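PDB 1Z47: putative ABC-transporter ATP-binding protein from Alicyclobacillus acidocaldarius, which probably binds and hydrolyses ATP as the nucleotide-binding subunit of an ABC transporter thought to import sulfate. Local coordinates for residues 104-109 / 126-130. Numbering follows the deposited sequence.
Sequences VYDNVS and VRELL
Y105 lays one face of its ring over V126: CG1 of V126 stands 3.9 Å from the centroid of the Y105 ring, 22° off its normal, a CH-pi contact whose closest atoms are Y105 CD1 and V126 CG1 at 3.6 Å. The CA-CB bond of Y105 points sideways; with chi1 t and chi2 103° the ring reaches V126 in segment 126-130 of helix 119-132. Build both segments as alpha helix, with i+4 backbone bonds V108 N to V104 O (3.0 Å), S109 N to Y105 O (3.1 Å) and L130 N to V126 O (2.9 Å). Their axes cross at 112° and approach to 9.9 Å; the nearest CA atoms are those of S109 and V126, 5.8 Å apart. One turn on from V104, V108 directs its CA-CB bond toward segment 126-130, its CG1 4.0 Å from V126 CG1 and 4.1 Å from L129 CD1, its CG2 4.0 Å from L130 CD2. L130 CD2 also meets V104 CG1 at 3.8 Å, while S109 CB rests 3.5 Å from V126 CG2. The exposed R127, extended through chi2 and chi3, brings NH2 to 3.7 Å from Y105 CE1, which lies over one guanidinium face. The largely apolar contact joins two helices of what is, as in other ABC ATPases, probably the helical subdomain. Helix 148-160 packs against helix 104-109, V154 touching V104 and V108, and A157 also meeting V108.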
loop_
_atom_site.group_PDB
_atom_site.type_symbol
_atom_site.label_atom_id
_atom_site.label_comp_id
_atom_site.label_asym_id
_atom_site.label_seq_id
_atom_site.Cartn_x
_atom_site.Cartn_y
_atom_site.Cartn_z
ATOM N N VAL B 104 -20.931 -11.563 -19.469
ATOM C CA VAL B 104 -19.897 -10.589 -19.665
ATOM C C VAL B 104 -20.211 -9.857 -20.962
ATOM O O VAL B 104 -20.244 -8.619 -20.998
ATOM C CB VAL B 104 -18.560 -11.297 -19.733
ATOM C CG1 VAL B 104 -17.466 -10.343 -20.260
ATOM C CG2 VAL B 104 -18.211 -11.829 -18.317
ATOM N N TYR B 105 -20.497 -10.608 -22.014
ATOM C CA TYR B 105 -20.809 -9.983 -23.308
ATOM C C TYR B 105 -21.920 -8.942 -23.192
ATOM O O TYR B 105 -21.826 -7.825 -23.729
ATOM C CB TYR B 105 -21.250 -11.041 -24.326
ATOM C CG TYR B 105 -21.595 -10.464 -25.689
ATOM C CD1 TYR B 105 -20.704 -10.568 -26.756
ATOM C CD2 TYR B 105 -22.810 -9.820 -25.910
ATOM C CE1 TYR B 105 -21.017 -10.047 -28.021
ATOM C CE2 TYR B 105 -23.131 -9.296 -27.158
ATOM C CZ TYR B 105 -22.227 -9.417 -28.209
ATOM O OH TYR B 105 -22.542 -8.903 -29.449
ATOM N N ASP B 106 -22.993 -9.304 -22.516
ATOM C CA ASP B 106 -24.116 -8.381 -22.411
ATOM C C ASP B 106 -23.853 -7.218 -21.479
ATOM O O ASP B 106 -24.378 -6.124 -21.695
ATOM C CB ASP B 106 -25.383 -9.137 -22.018
ATOM C CG ASP B 106 -25.903 -9.991 -23.147
ATOM O OD1 ASP B 106 -25.495 -9.751 -24.303
ATOM O OD2 ASP B 106 -26.721 -10.891 -22.894
ATOM N N ASN B 107 -23.035 -7.446 -20.453
ATOM C CA ASN B 107 -22.685 -6.373 -19.527
ATOM C C ASN B 107 -21.942 -5.296 -20.301
ATOM O O ASN B 107 -22.210 -4.107 -20.140
ATOM C CB ASN B 107 -21.776 -6.889 -18.418
ATOM C CG ASN B 107 -22.524 -7.148 -17.133
ATOM O OD1 ASN B 107 -22.814 -6.221 -16.373
ATOM N ND2 ASN B 107 -22.855 -8.412 -16.885
ATOM N N VAL B 108 -21.011 -5.735 -21.150
ATOM C CA VAL B 108 -20.196 -4.828 -21.956
ATOM C C VAL B 108 -20.911 -4.138 -23.119
ATOM O O VAL B 108 -20.538 -3.029 -23.488
ATOM C CB VAL B 108 -18.946 -5.556 -22.514
ATOM C CG1 VAL B 108 -18.262 -4.709 -23.577
ATOM C CG2 VAL B 108 -17.971 -5.839 -21.378
ATOM N N SER B 109 -21.932 -4.772 -23.693
ATOM C CA SER B 109 -22.632 -4.170 -24.826
ATOM C C SER B 109 -23.632 -3.112 -24.370
ATOM O O SER B 109 -24.064 -2.272 -25.158
ATOM C CB SER B 109 -23.337 -5.248 -25.669
ATOM O OG SER B 109 -24.462 -5.790 -25.008
ATOM N N VAL B 126 -18.086 -4.765 -29.267
ATOM C CA VAL B 126 -17.975 -5.598 -28.065
ATOM C C VAL B 126 -16.866 -6.619 -28.180
ATOM O O VAL B 126 -16.022 -6.738 -27.284
ATOM C CB VAL B 126 -19.305 -6.287 -27.758
ATOM C CG1 VAL B 126 -19.146 -7.287 -26.570
ATOM C CG2 VAL B 126 -20.340 -5.223 -27.444
ATOM N N ARG B 127 -16.828 -7.341 -29.292
ATOM C CA ARG B 127 -15.799 -8.346 -29.458
ATOM C C ARG B 127 -14.436 -7.710 -29.435
ATOM O O ARG B 127 -13.460 -8.312 -28.970
ATOM C CB ARG B 127 -16.033 -9.127 -30.757
ATOM C CG ARG B 127 -17.401 -9.792 -30.737
ATOM C CD ARG B 127 -17.628 -10.799 -31.844
ATOM N NE ARG B 127 -19.007 -11.294 -31.791
ATOM C CZ ARG B 127 -19.514 -12.035 -30.806
ATOM N NH1 ARG B 127 -18.762 -12.397 -29.769
ATOM N NH2 ARG B 127 -20.791 -12.400 -30.849
ATOM N N GLU B 128 -14.382 -6.476 -29.926
ATOM C CA GLU B 128 -13.150 -5.709 -29.967
ATOM C C GLU B 128 -12.644 -5.505 -28.537
ATOM O O GLU B 128 -11.496 -5.797 -28.229
ATOM C CB GLU B 128 -13.420 -4.337 -30.604
ATOM C CG GLU B 128 -12.166 -3.511 -30.891
ATOM C CD GLU B 128 -12.439 -2.006 -31.014
ATOM O OE1 GLU B 128 -13.453 -1.602 -31.637
ATOM O OE2 GLU B 128 -11.618 -1.218 -30.488
ATOM N N LEU B 129 -13.514 -4.977 -27.681
ATOM C CA LEU B 129 -13.162 -4.711 -26.292
ATOM C C LEU B 129 -12.800 -5.983 -25.525
ATOM O O LEU B 129 -11.808 -6.015 -24.791
ATOM C CB LEU B 129 -14.316 -3.989 -25.598
ATOM C CG LEU B 129 -14.532 -2.556 -26.080
ATOM C CD1 LEU B 129 -15.852 -2.016 -25.551
ATOM C CD2 LEU B 129 -13.354 -1.707 -25.622
ATOM N N LEU B 130 -13.589 -7.037 -25.711
ATOM C CA LEU B 130 -13.331 -8.291 -25.002
ATOM C C LEU B 130 -11.966 -8.899 -25.316
ATOM O O LEU B 130 -11.279 -9.379 -24.411
ATOM C CB LEU B 130 -14.451 -9.315 -25.277
ATOM C CG LEU B 130 -15.853 -8.935 -24.783
ATOM C CD1 LEU B 130 -16.813 -10.075 -25.105
ATOM C CD2 LEU B 130 -15.842 -8.654 -23.276
#